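Local coordinates for sugar ABC transporter, sugar-binding protein (Streptococcus pneumoniae, PDB 2HEU) that probably binds raffinose or a related sugar outside the cell for an ABC importer, and is seen here without sugar, at residues F24-E29 / V74-P79; R39-E44 / N309-Y314; V119-F124 / A295-A300; L287-G292 / L359-Q364. All coordinates share one frame; numbering follows the deposited sequence. Where two conformers were deposited one is given.

Interaction 1 (F24-E29 / V74-P79)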
loop_
_atom_site.group_PDB
_atom_site.type_symbol
_atom_site.label_atom_id
_atom_site.label_comp_id
_atom_site.label_asym_id
_atom_site.label_seq_id
_atom_site.Cartn_x
_atom_site.Cartn_y
_atom_site.Cartn_z
ATOM N N PHE A 24 8.689 4.198 18.109
ATOM C CA PHE A 24 8.203 5.396 17.380
ATOM C C PHE A 24 7.158 4.928 16.347
ATOM O O PHE A 24 7.492 4.328 15.342
ATOM C CB PHE A 24 9.381 6.094 16.698
ATOM C CG PHE A 24 9.035 7.378 16.032
ATOM C CD1 PHE A 24 9.081 8.608 16.715
ATOM C CD2 PHE A 24 8.643 7.411 14.683
ATOM C CE1 PHE A 24 8.801 9.835 16.069
ATOM C CE2 PHE A 24 8.382 8.607 14.077
ATOM C CZ PHE A 24 8.457 9.786 14.773
ATOM N N ASN A 25 5.892 5.154 16.683
ATOM C CA ASN A 25 4.792 4.641 15.873
ATOM C C ASN A 25 4.376 5.632 14.802
ATOM O O ASN A 25 4.320 6.844 15.052
ATOM C CB ASN A 25 3.618 4.443 16.825
ATOM C CG ASN A 25 2.452 3.755 16.137
ATOM O OD1 ASN A 25 2.615 2.780 15.385
ATOM N ND2 ASN A 25 1.248 4.176 16.469
ATOM N N GLN A 26 3.979 5.129 13.654
ATOM C CA GLN A 26 3.333 5.954 12.612
ATOM C C GLN A 26 1.874 5.470 12.365
ATOM O O GLN A 26 1.139 6.156 11.670
ATOM C CB GLN A 26 4.092 6.060 11.321
ATOM C CG GLN A 26 5.453 6.732 11.545
ATOM C CD GLN A 26 6.079 7.206 10.305
ATOM O OE1 GLN A 26 5.499 8.134 9.622
ATOM N NE2 GLN A 26 7.233 6.716 9.981
ATOM N N LYS A 27 1.415 4.367 12.955
ATOM C CA LYS A 27 0.057 3.919 12.677
ATOM C C LYS A 27 -0.827 4.421 13.812
ATOM O O LYS A 27 -1.210 3.704 14.742
ATOM C CB LYS A 27 0.077 2.419 12.598
ATOM C CG LYS A 27 -1.210 1.812 12.125
ATOM C CD LYS A 27 -1.459 1.818 10.614
ATOM C CE LYS A 27 -2.815 1.256 10.237
ATOM N NZ LYS A 27 -3.035 1.456 8.793
ATOM N N LYS A 28 -1.078 5.730 13.782
ATOM C CA LYS A 28 -1.737 6.428 14.881
ATOM C C LYS A 28 -3.045 5.797 15.141
ATOM O O LYS A 28 -3.447 5.700 16.308
ATOM C CB LYS A 28 -2.035 7.855 14.529
ATOM C CG LYS A 28 -0.844 8.613 14.389
ATOM C CD LYS A 28 -1.049 10.121 14.138
ATOM C CE LYS A 28 0.165 10.904 14.569
ATOM N NZ LYS A 28 1.400 10.461 14.040
ATOM N N GLU A 29 -3.749 5.485 14.119
ATOM C CA GLU A 29 -5.058 4.927 14.291
ATOM C C GLU A 29 -5.144 3.607 15.080
ATOM O O GLU A 29 -6.172 3.341 15.666
ATOM C CB GLU A 29 -5.707 4.849 12.935
ATOM C CG GLU A 29 -5.041 3.969 11.920
ATOM C CD GLU A 29 -3.512 4.210 11.659
ATOM O OE1 GLU A 29 -3.033 5.304 11.242
ATOM O OE2 GLU A 29 -2.787 3.228 11.889
ATOM N N VAL A 74 13.086 1.411 18.378
ATOM C CA VAL A 74 12.318 0.671 17.390
ATOM C C VAL A 74 11.505 1.693 16.644
ATOM O O VAL A 74 10.836 2.517 17.246
ATOM C CB VAL A 74 11.414 -0.384 18.034
ATOM C CG1 VAL A 74 10.672 -1.179 16.935
ATOM C CG2 VAL A 74 12.248 -1.396 18.883
ATOM N N VAL A 75 11.586 1.652 15.299
ATOM C CA VAL A 75 10.956 2.655 14.452
ATOM C C VAL A 75 10.001 2.023 13.490
ATOM O O VAL A 75 10.365 1.138 12.729
ATOM C CB VAL A 75 12.060 3.403 13.632
ATOM C CG1 VAL A 75 11.444 4.486 12.763
ATOM C CG2 VAL A 75 13.092 4.033 14.594
ATOM N N ASN A 76 8.770 2.534 13.487
ATOM C CA ASN A 76 7.824 2.210 12.373
ATOM C C ASN A 76 8.265 3.137 11.213
ATOM O O ASN A 76 8.087 4.348 11.306
ATOM C CB ASN A 76 6.414 2.461 12.833
ATOM C CG ASN A 76 5.332 2.231 11.809
ATOM O OD1 ASN A 76 5.563 1.535 10.732
ATOM N ND2 ASN A 76 4.228 2.725 12.072
ATOM N N ILE A 77 8.798 2.552 10.161
ATOM C CA ILE A 77 9.252 3.280 8.969
ATOM C C ILE A 77 8.773 2.484 7.788
ATOM O O ILE A 77 8.864 1.246 7.780
ATOM C CB ILE A 77 10.792 3.484 9.015
ATOM C CG1 ILE A 77 11.213 4.291 7.781
ATOM C CG2 ILE A 77 11.557 2.196 9.146
ATOM C CD1 ILE A 77 12.740 4.687 7.832
ATOM N N TYR A 78 8.261 3.163 6.776
ATOM C CA TYR A 78 7.689 2.471 5.639
ATOM C C TYR A 78 8.838 2.037 4.745
ATOM O O TYR A 78 9.688 2.830 4.322
ATOM C CB TYR A 78 6.700 3.407 4.928
ATOM C CG TYR A 78 5.613 3.869 5.805
ATOM C CD1 TYR A 78 4.734 2.949 6.397
ATOM C CD2 TYR A 78 5.422 5.182 6.139
ATOM C CE1 TYR A 78 3.761 3.320 7.263
ATOM C CE2 TYR A 78 4.386 5.619 6.980
ATOM C CZ TYR A 78 3.578 4.691 7.594
ATOM O OH TYR A 78 2.591 5.067 8.414
ATOM N N PRO A 79 8.920 0.729 4.452
ATOM C CA PRO A 79 10.164 0.187 3.912
ATOM C C PRO A 79 10.405 0.528 2.464
ATOM O O PRO A 79 11.568 0.370 2.004
ATOM C CB PRO A 79 10.080 -1.306 4.202
ATOM C CG PRO A 79 8.610 -1.585 4.208
ATOM C CD PRO A 79 7.962 -0.340 4.872
#
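Q26 reaches across to N76 and Y78 with every atom of its side chain. CB sits 3.4 Å from the hydroxyl oxygen OH of Y78. CG stands anti to the carbonyl carbon (chi1 -62°), and it and CD both lie near the carbonyl oxygen of N76. OE1 turns to the ring of Y78, 3.8 Å from CE2, and the amide plane is inclined 50° to that ring. NE2 ends the chain with a hydrogen bond to N76 O at 2.8 Å. The acceptor lies close to the amide plane of Q26, and the N-H points at it fairly straight (164°).

Before Q26 the backbones pair as parallel strands. F24 N donates to V74 O, and N76 N donates to F24 O, both at 2.9 Å. F24 and V75 put their side chains on the same face of the sheet, where helix 58-67 covers them. After the strand, N25 OD1 accepts from K27 N at 3.1 Å. K27 NZ makes salt bridges to E29 OE2 and to D293. The N25 bond closes an Asx turn at the C-terminal end of a parallel strand, in the mixed sheet of a lobe of the periplasmic binding protein fold.

Interaction 2 (R39-E44 / N309-Y314)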
loop_
_atom_site.group_PDB
_atom_site.type_symbol
_atom_site.label_atom_id
_atom_site.label_comp_id
_atom_site.label_asym_id
_atom_site.label_seq_id
_atom_site.Cartn_x
_atom_site.Cartn_y
_atom_site.Cartn_z
ATOM N N ARG A 39 1.517 -3.570 26.630
ATOM C CA ARG A 39 1.320 -4.057 28.011
ATOM C C ARG A 39 1.390 -5.547 28.118
ATOM O O ARG A 39 1.927 -6.031 29.125
ATOM C CB ARG A 39 0.028 -3.483 28.551
ATOM C CG ARG A 39 0.110 -2.018 28.914
ATOM C CD ARG A 39 -1.030 -1.416 29.688
ATOM N NE ARG A 39 -2.200 -1.374 28.873
ATOM C CZ ARG A 39 -2.503 -0.323 28.078
ATOM N NH1 ARG A 39 -1.780 0.808 28.027
ATOM N NH2 ARG A 39 -3.581 -0.370 27.388
ATOM N N ASP A 40 0.921 -6.295 27.139
ATOM C CA ASP A 40 1.130 -7.717 27.159
ATOM C C ASP A 40 2.632 -8.074 27.172
ATOM O O ASP A 40 3.086 -8.964 27.932
ATOM C CB ASP A 40 0.484 -8.397 25.946
ATOM C CG ASP A 40 -1.042 -8.251 25.877
ATOM O OD1 ASP A 40 -1.695 -7.983 26.909
ATOM O OD2 ASP A 40 -1.571 -8.456 24.764
ATOM N N PHE A 41 3.419 -7.374 26.361
ATOM C CA PHE A 41 4.886 -7.585 26.295
ATOM C C PHE A 41 5.497 -7.304 27.639
ATOM O O PHE A 41 6.378 -8.015 28.142
ATOM C CB PHE A 41 5.440 -6.696 25.199
ATOM C CG PHE A 41 6.938 -6.718 25.146
ATOM C CD1 PHE A 41 7.635 -7.701 24.571
ATOM C CD2 PHE A 41 7.640 -5.635 25.683
ATOM C CE1 PHE A 41 8.995 -7.717 24.512
ATOM C CE2 PHE A 41 9.026 -5.603 25.560
ATOM C CZ PHE A 41 9.727 -6.626 25.014
ATOM N N GLU A 42 5.077 -6.169 28.250
ATOM C CA GLU A 42 5.591 -5.759 29.583
ATOM C C GLU A 42 5.230 -6.706 30.662
ATOM O O GLU A 42 5.980 -6.870 31.629
ATOM C CB GLU A 42 5.080 -4.398 29.861
ATOM C CG GLU A 42 5.725 -3.252 29.036
ATOM C CD GLU A 42 5.144 -1.888 29.228
ATOM O OE1 GLU A 42 3.989 -1.739 29.708
ATOM O OE2 GLU A 42 5.799 -0.886 28.889
ATOM N N LYS A 43 4.089 -7.347 30.599
ATOM C CA LYS A 43 3.723 -8.363 31.588
ATOM C C LYS A 43 4.616 -9.594 31.481
ATOM O O LYS A 43 5.027 -10.169 32.483
ATOM C CB LYS A 43 2.240 -8.710 31.473
ATOM C CG LYS A 43 1.876 -9.837 32.388
ATOM C CD LYS A 43 0.459 -10.432 32.169
ATOM C CE LYS A 43 -0.607 -9.429 32.495
ATOM N NZ LYS A 43 -1.947 -9.970 32.816
ATOM N N GLU A 44 4.978 -9.970 30.237
ATOM C CA GLU A 44 5.901 -11.084 29.992
ATOM C C GLU A 44 7.316 -10.725 30.434
ATOM O O GLU A 44 8.099 -11.615 30.757
ATOM C CB GLU A 44 5.804 -11.528 28.549
ATOM C CG GLU A 44 6.696 -12.662 28.187
ATOM C CD GLU A 44 6.164 -13.367 26.914
ATOM O OE1 GLU A 44 4.970 -13.735 26.822
ATOM O OE2 GLU A 44 6.972 -13.598 26.083
ATOM N N ASN A 309 15.176 -5.925 20.183
ATOM C CA ASN A 309 14.952 -7.117 19.428
ATOM C C ASN A 309 13.830 -7.969 20.027
ATOM O O ASN A 309 13.043 -8.560 19.311
ATOM C CB ASN A 309 16.232 -7.960 19.251
ATOM C CG ASN A 309 17.081 -7.422 18.125
ATOM O OD1 ASN A 309 18.019 -6.590 18.365
ATOM N ND2 ASN A 309 16.827 -7.800 16.930
ATOM N N ALA A 310 13.732 -8.020 21.354
ATOM C CA ALA A 310 12.659 -8.788 21.978
ATOM C C ALA A 310 11.329 -8.152 21.621
ATOM O O ALA A 310 10.343 -8.927 21.473
ATOM C CB ALA A 310 12.849 -8.814 23.522
ATOM N N PHE A 311 11.246 -6.858 21.579
ATOM C CA PHE A 311 9.954 -6.258 21.212
ATOM C C PHE A 311 9.532 -6.595 19.777
ATOM O O PHE A 311 8.374 -6.922 19.510
ATOM C CB PHE A 311 10.027 -4.716 21.471
ATOM C CG PHE A 311 8.738 -3.979 21.282
ATOM C CD1 PHE A 311 7.702 -4.217 22.125
ATOM C CD2 PHE A 311 8.573 -3.093 20.264
ATOM C CE1 PHE A 311 6.533 -3.507 22.039
ATOM C CE2 PHE A 311 7.358 -2.440 20.151
ATOM C CZ PHE A 311 6.340 -2.626 21.031
ATOM N N VAL A 312 10.509 -6.501 18.867
ATOM C CA VAL A 312 10.244 -6.866 17.470
ATOM C C VAL A 312 9.842 -8.367 17.384
ATOM O O VAL A 312 8.853 -8.725 16.727
ATOM C CB VAL A 312 11.414 -6.560 16.606
ATOM C CG1 VAL A 312 11.194 -7.025 15.147
ATOM C CG2 VAL A 312 11.714 -5.028 16.606
ATOM N N GLU A 313 10.607 -9.233 18.075
ATOM C CA GLU A 313 10.301 -10.660 18.038
ATOM C C GLU A 313 8.892 -10.919 18.539
ATOM O O GLU A 313 8.182 -11.754 17.981
ATOM C CB GLU A 313 11.345 -11.424 18.851
ATOM C CG GLU A 313 11.126 -12.924 18.766
ATOM C CD GLU A 313 10.261 -13.512 19.819
ATOM O OE1 GLU A 313 10.447 -13.150 21.012
ATOM O OE2 GLU A 313 9.500 -14.446 19.498
ATOM N N TYR A 314 8.485 -10.274 19.608
ATOM C CA TYR A 314 7.213 -10.497 20.180
ATOM C C TYR A 314 6.099 -10.275 19.136
ATOM O O TYR A 314 5.161 -11.092 19.038
ATOM C CB TYR A 314 6.980 -9.521 21.403
ATOM C CG TYR A 314 5.770 -9.786 22.180
ATOM C CD1 TYR A 314 4.702 -8.928 22.222
ATOM C CD2 TYR A 314 5.675 -10.916 22.978
ATOM C CE1 TYR A 314 3.621 -9.145 22.975
ATOM C CE2 TYR A 314 4.565 -11.166 23.781
ATOM C CZ TYR A 314 3.541 -10.288 23.754
ATOM O OH TYR A 314 2.381 -10.514 24.465
HETATM O O HOH W 1 -0.016 -9.916 22.993
HETATM O O HOH W 2 2.518 -12.597 26.214
#
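Helices 39-44 and 309-314 face each other through F41 and Y314, with their axes 10.9 Å apart and their N-to-C directions at 120°. F41 is the side chain that bridges the gap. Its CG is anti to the backbone N (chi1 174°) and heads for helix 309-314. The ring lies beside A310 and F311. CE1 comes 3.5 Å from the carbonyl oxygen of A310. F311 turns its ring edge to the face of F41, with CD1 lying 3.8 Å from CD2 of F41. F41 in turn presents its own edge to the face of Y314, the centroids 5.4 Å apart. CB of F41 also lies over that face, toward the rim, as a CH-pi contact.

Y314 OH ends next to D40, 3.2 Å from its CB. Two waters bond to this hydroxyl. One donates to D40 OD2, which also pairs with K323. The other donates to E44 OE1, while E44 OE2 meets R317. Strand 48-53 packs on F41 and F311 from the sheet. The arrangement is an aromatic cluster of two successive T-shaped pairs, joining two helices of one lobe in this solute-binding protein fold.

Interaction 3 (V119-F124 / A295-A300)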
loop_
_atom_site.group_PDB
_atom_site.type_symbol
_atom_site.label_atom_id
_atom_site.label_comp_id
_atom_site.label_asym_id
_atom_site.label_seq_id
_atom_site.Cartn_x
_atom_site.Cartn_y
_atom_site.Cartn_z
ATOM N N VAL A 119 18.459 -7.251 5.003
ATOM C CA VAL A 119 17.173 -6.829 5.447
ATOM C C VAL A 119 17.273 -5.999 6.703
ATOM O O VAL A 119 17.862 -6.392 7.694
ATOM C CB VAL A 119 16.261 -8.089 5.703
ATOM C CG1 VAL A 119 14.965 -7.703 6.398
ATOM C CG2 VAL A 119 16.035 -8.831 4.420
ATOM N N TYR A 120 16.619 -4.810 6.678
ATOM C CA TYR A 120 16.619 -3.889 7.746
ATOM C C TYR A 120 15.273 -3.589 8.329
ATOM O O TYR A 120 15.180 -2.685 9.189
ATOM C CB TYR A 120 17.281 -2.551 7.273
ATOM C CG TYR A 120 18.739 -2.671 6.882
ATOM C CD1 TYR A 120 19.750 -2.611 7.863
ATOM C CD2 TYR A 120 19.121 -2.913 5.589
ATOM C CE1 TYR A 120 21.100 -2.707 7.568
ATOM C CE2 TYR A 120 20.450 -3.030 5.289
ATOM C CZ TYR A 120 21.437 -2.984 6.269
ATOM O OH TYR A 120 22.770 -3.051 5.950
ATOM N N ASN A 121 14.219 -4.262 7.880
ATOM C CA ASN A 121 12.881 -3.900 8.301
ATOM C C ASN A 121 12.045 -5.146 8.309
ATOM O O ASN A 121 12.171 -5.979 7.362
ATOM C CB ASN A 121 12.317 -2.828 7.364
ATOM C CG ASN A 121 10.950 -2.360 7.662
ATOM O OD1 ASN A 121 9.975 -2.980 7.295
ATOM N ND2 ASN A 121 10.872 -1.189 8.352
ATOM N N VAL A 122 11.196 -5.324 9.289
ATOM C CA VAL A 122 10.199 -6.410 9.353
ATOM C C VAL A 122 8.848 -5.867 8.904
ATOM O O VAL A 122 8.242 -5.043 9.640
ATOM C CB VAL A 122 10.037 -6.979 10.796
ATOM C CG1 VAL A 122 9.080 -8.086 10.804
ATOM C CG2 VAL A 122 11.445 -7.411 11.318
ATOM N N PRO A 123 8.398 -6.226 7.703
ATOM C CA PRO A 123 7.044 -5.772 7.311
ATOM C C PRO A 123 6.051 -6.765 7.909
ATOM O O PRO A 123 6.001 -7.915 7.486
ATOM C CB PRO A 123 7.097 -5.717 5.750
ATOM C CG PRO A 123 8.552 -6.163 5.382
ATOM C CD PRO A 123 9.069 -6.894 6.568
ATOM N N PHE A 124 5.343 -6.350 8.942
ATOM C CA PHE A 124 4.279 -7.166 9.553
ATOM C C PHE A 124 3.047 -7.127 8.711
ATOM O O PHE A 124 2.367 -8.157 8.594
ATOM C CB PHE A 124 3.942 -6.632 10.966
ATOM C CG PHE A 124 5.073 -6.692 11.924
ATOM C CD1 PHE A 124 5.306 -7.822 12.635
ATOM C CD2 PHE A 124 5.965 -5.619 12.115
ATOM C CE1 PHE A 124 6.340 -7.907 13.550
ATOM C CE2 PHE A 124 6.994 -5.695 12.989
ATOM C CZ PHE A 124 7.184 -6.836 13.707
ATOM N N ALA A 295 5.546 -1.829 10.049
ATOM C CA ALA A 295 6.833 -2.243 9.467
ATOM C C ALA A 295 7.875 -1.581 10.338
ATOM O O ALA A 295 7.897 -0.379 10.469
ATOM C CB ALA A 295 6.951 -1.833 8.019
ATOM N N TRP A 296 8.728 -2.418 10.969
ATOM C CA TRP A 296 9.647 -1.931 12.011
ATOM C C TRP A 296 11.083 -2.202 11.690
ATOM O O TRP A 296 11.475 -3.259 11.194
ATOM C CB TRP A 296 9.349 -2.569 13.372
ATOM C CG TRP A 296 8.014 -2.308 13.971
ATOM C CD1 TRP A 296 7.046 -1.422 13.515
ATOM C CD2 TRP A 296 7.411 -2.928 15.104
ATOM N NE1 TRP A 296 5.952 -1.472 14.311
ATOM C CE2 TRP A 296 6.155 -2.364 15.344
ATOM C CE3 TRP A 296 7.909 -3.895 16.006
ATOM C CZ2 TRP A 296 5.328 -2.744 16.413
ATOM C CZ3 TRP A 296 7.097 -4.247 17.061
ATOM C CH2 TRP A 296 5.834 -3.686 17.251
ATOM N N SER A 297 11.899 -1.214 12.077
ATOM C CA SER A 297 13.369 -1.277 12.045
ATOM C C SER A 297 13.929 -0.976 13.457
ATOM O O SER A 297 13.199 -0.391 14.282
ATOM C CB SER A 297 13.912 -0.282 11.034
ATOM O OG SER A 297 13.494 -0.591 9.709
ATOM N N ILE A 298 15.142 -1.405 13.700
ATOM C CA ILE A 298 15.781 -1.216 15.017
ATOM C C ILE A 298 16.948 -0.319 14.840
ATOM O O ILE A 298 17.765 -0.491 13.936
ATOM C CB ILE A 298 16.214 -2.562 15.600
ATOM C CG1 ILE A 298 15.036 -3.535 15.746
ATOM C CG2 ILE A 298 16.943 -2.357 16.939
ATOM C CD1 ILE A 298 15.461 -4.900 16.244
ATOM N N SER A 299 17.099 0.695 15.712
ATOM C CA SER A 299 18.313 1.511 15.654
ATOM C C SER A 299 19.573 0.665 15.831
ATOM O O SER A 299 19.702 -0.122 16.767
ATOM C CB SER A 299 18.271 2.530 16.797
ATOM O OG SER A 299 19.493 3.257 16.814
ATOM N N ALA A 300 20.567 0.931 14.976
ATOM C CA ALA A 300 21.883 0.347 15.086
ATOM C C ALA A 300 22.684 0.823 16.283
ATOM O O ALA A 300 23.695 0.254 16.617
ATOM C CB ALA A 300 22.703 0.612 13.863
HETATM O O HOH W 3 16.617 -2.609 11.578
#
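S297 OG is gripped by two groups of segment 119-124. It donates to the carbonyl oxygen of Y120 at 2.7 Å and accepts from N121 ND2 at 3.0 Å. The bond from N121 is moderately bent (152°), and OG lies a little out of its amide plane. OG stands anti to its own carbonyl carbon (chi1 -63°), which places it between these partners. A water accepts from I298 N and lies 2.8 Å from Y120 O. It can donate to that oxygen, though other acceptors are in reach. N121 ND2 has a second, weak bond to I77 O. Its OD1 rests 3.3 Å from A295 CB; it is buried and has no polar partner in the model.

V122 and W296 form an antiparallel hydrogen-bonded pair. V122 N donates to W296 O at 2.8 Å, and W296 N returns a bond to V122 O. P123 and A295 follow as a non-hydrogen-bonded pair. The edge of F124 meets the face of the W296 six-membered ring, with the planes 65° apart. CE2 lies over that face toward its rim, 3.5 Å from CD2 of W296. CG1 of V122 lies over one face of the F124 ring, toward its rim. F311 of helix 305-315 also meets the W296 ring, nearly parallel to it.

Strand 122-123 is an outermost strand of the mixed sheet, and only one pair of residues gives it reciprocal backbone bonds here. The S297 hydroxyl continues the join on one side of that pair. On the other, F124 adds its edge-to-face contact beside its backbone bond to L294.

Interaction 4 (L287-G292 / L359-Q364)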
loop_
_atom_site.group_PDB
_atom_site.type_symbol
_atom_site.label_atom_id
_atom_site.label_comp_id
_atom_site.label_asym_id
_atom_site.label_seq_id
_atom_site.Cartn_x
_atom_site.Cartn_y
_atom_site.Cartn_z
ATOM N N LEU A 287 -2.975 -8.327 -10.932
ATOM C CA LEU A 287 -1.939 -7.915 -10.000
ATOM C C LEU A 287 -2.541 -6.968 -8.964
ATOM O O LEU A 287 -3.560 -6.328 -9.217
ATOM C CB LEU A 287 -0.826 -7.184 -10.738
ATOM C CG LEU A 287 -0.025 -7.978 -11.737
ATOM C CD1 LEU A 287 0.937 -7.122 -12.514
ATOM C CD2 LEU A 287 0.767 -9.158 -11.055
ATOM N N THR A 288 -1.865 -6.861 -7.832
ATOM C CA THR A 288 -2.096 -5.776 -6.891
ATOM C C THR A 288 -0.746 -5.121 -6.556
ATOM O O THR A 288 0.302 -5.607 -6.976
ATOM C CB THR A 288 -2.898 -6.255 -5.669
ATOM O OG1 THR A 288 -3.268 -5.110 -4.887
ATOM C CG2 THR A 288 -2.142 -7.198 -4.776
ATOM N N VAL A 289 -0.829 -4.006 -5.856
ATOM C CA VAL A 289 0.348 -3.213 -5.495
ATOM C C VAL A 289 0.132 -2.691 -4.089
ATOM O O VAL A 289 -0.980 -2.431 -3.683
ATOM C CB VAL A 289 0.560 -2.041 -6.507
ATOM C CG1 VAL A 289 -0.601 -1.080 -6.557
ATOM C CG2 VAL A 289 1.877 -1.336 -6.245
ATOM N N GLY A 290 1.234 -2.588 -3.346
ATOM C CA GLY A 290 1.186 -2.060 -2.012
ATOM C C GLY A 290 2.530 -2.173 -1.375
ATOM O O GLY A 290 3.521 -2.587 -2.015
ATOM N N ALA A 291 2.649 -1.822 -0.079
ATOM C CA ALA A 291 3.936 -1.955 0.619
ATOM C C ALA A 291 3.684 -2.056 2.094
ATOM O O ALA A 291 2.622 -1.819 2.599
ATOM C CB ALA A 291 4.873 -0.791 0.299
ATOM N N GLY A 292 4.749 -2.325 2.828
ATOM C CA GLY A 292 4.695 -2.455 4.293
ATOM C C GLY A 292 4.071 -1.240 4.940
ATOM O O GLY A 292 4.368 -0.098 4.576
ATOM N N LEU A 359 2.814 -6.431 -5.984
ATOM C CA LEU A 359 3.969 -5.626 -6.299
ATOM C C LEU A 359 4.245 -4.631 -5.216
ATOM O O LEU A 359 3.339 -4.170 -4.582
ATOM C CB LEU A 359 3.613 -4.891 -7.564
ATOM C CG LEU A 359 3.878 -5.635 -8.849
ATOM C CD1 LEU A 359 3.198 -6.976 -8.941
ATOM C CD2 LEU A 359 3.507 -4.784 -10.021
ATOM N N VAL A 360 5.521 -4.230 -5.030
ATOM C CA VAL A 360 5.824 -3.054 -4.203
ATOM C C VAL A 360 5.524 -1.822 -5.078
ATOM O O VAL A 360 5.845 -1.761 -6.276
ATOM C CB VAL A 360 7.255 -3.043 -3.732
ATOM C CG1 VAL A 360 7.549 -1.808 -2.919
ATOM C CG2 VAL A 360 7.554 -4.307 -2.883
ATOM N N TRP A 361 4.940 -0.791 -4.463
ATOM C CA TRP A 361 4.678 0.504 -5.084
ATOM C C TRP A 361 5.890 0.880 -5.940
ATOM O O TRP A 361 7.057 0.850 -5.496
ATOM C CB TRP A 361 4.486 1.576 -4.011
ATOM C CG TRP A 361 3.190 1.483 -3.287
ATOM C CD1 TRP A 361 2.976 1.177 -1.974
ATOM C CD2 TRP A 361 1.881 1.767 -3.797
ATOM N NE1 TRP A 361 1.648 1.210 -1.650
ATOM C CE2 TRP A 361 0.945 1.560 -2.770
ATOM C CE3 TRP A 361 1.432 2.216 -5.044
ATOM C CZ2 TRP A 361 -0.443 1.754 -3.003
ATOM C CZ3 TRP A 361 0.118 2.467 -5.244
ATOM C CH2 TRP A 361 -0.813 2.193 -4.263
ATOM N N LEU A 362 5.626 1.361 -7.177
ATOM C CA LEU A 362 6.697 1.682 -8.086
ATOM C C LEU A 362 7.586 2.833 -7.619
ATOM O O LEU A 362 8.740 2.904 -7.952
ATOM C CB LEU A 362 6.155 1.967 -9.487
ATOM C CG LEU A 362 5.411 0.832 -10.148
ATOM C CD1 LEU A 362 4.929 1.292 -11.542
ATOM C CD2 LEU A 362 6.229 -0.417 -10.278
ATOM N N GLN A 363 6.967 3.712 -6.813
ATOM C CA GLN A 363 7.701 4.915 -6.307
ATOM C C GLN A 363 8.777 4.507 -5.292
ATOM O O GLN A 363 9.537 5.394 -4.895
ATOM C CB GLN A 363 6.774 5.994 -5.776
ATOM C CG GLN A 363 6.070 5.684 -4.482
ATOM C CD GLN A 363 4.739 5.033 -4.616
ATOM O OE1 GLN A 363 4.437 4.482 -5.683
ATOM N NE2 GLN A 363 3.924 4.970 -3.584
ATOM N N GLN A 364 8.892 3.248 -4.924
ATOM C CA GLN A 364 10.116 2.757 -4.261
ATOM C C GLN A 364 11.353 3.300 -4.943
ATOM O O GLN A 364 12.345 3.527 -4.297
ATOM C CB GLN A 364 10.057 1.221 -4.240
ATOM C CG GLN A 364 11.252 0.566 -3.523
ATOM C CD GLN A 364 11.172 -0.917 -3.448
ATOM O OE1 GLN A 364 11.626 -1.494 -2.377
ATOM N NE2 GLN A 364 10.553 -1.573 -4.354
#
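W361 packs tightly against V289, G290 and A291. V289 and G290 lie over one face of the indole. CG1 of V289 makes a CH-pi contact with the six-membered ring, 4.1 Å from its centroid. CA of G290 does the same over the five-membered ring at 3.7 Å. V289 CG2, anti to its backbone N, presses on CA of W361 at 3.5 Å. A291 CB meets the ring edge at CD1, 3.6 Å away. The indole NE1 bonds to N127 OD1, and the same oxygen accepts from A291 N.

The backbone of the two short parallel strands is firm at one end. L359 N donates to T288 O at 2.8 Å, and G290 N to L359 O at 2.9 Å. CD1 of L359 touches CD2 of L287. The looser side lies at V360, which is partly exposed and points away. Its CA approaches G290 O at 3.2 Å, and its CG1 reaches A291 CB. Next to it, W361 N makes a weak hydrogen bond to G290 O (3.4 Å, 140°).

Two sound backbone bonds hold the strands in register. Past G290 the one backbone bond is weak. Beside it lie the apolar and CH-pi contacts of a buried indole, with N127 tying its N-H to the backbone of A291.

Interactions 1 and 3 share the mixed sheet, where strands 74-76 and 295-298 are neighbours; their centres lie 10 Å apart. Interaction 2 packs beside that sheet, with F311 and V312 touching W296, I298, V74 and V122. Interaction 4 is a separate parallel pair. Its centre is about 6 Å from the chain's centre in space and 30 Å from that of interaction 2. Y78 and P79 of interaction 1 touch G292 O. Along the chain, interaction 1 closes before 3 and 4 open, and interaction 3 lies within the span of 2. Interactions 1 and 2 alternate, as do 3 and 4. The chain passes from strand 288-290 to strand 295-298, consistent with a linker between two lobes that probably close around sugar.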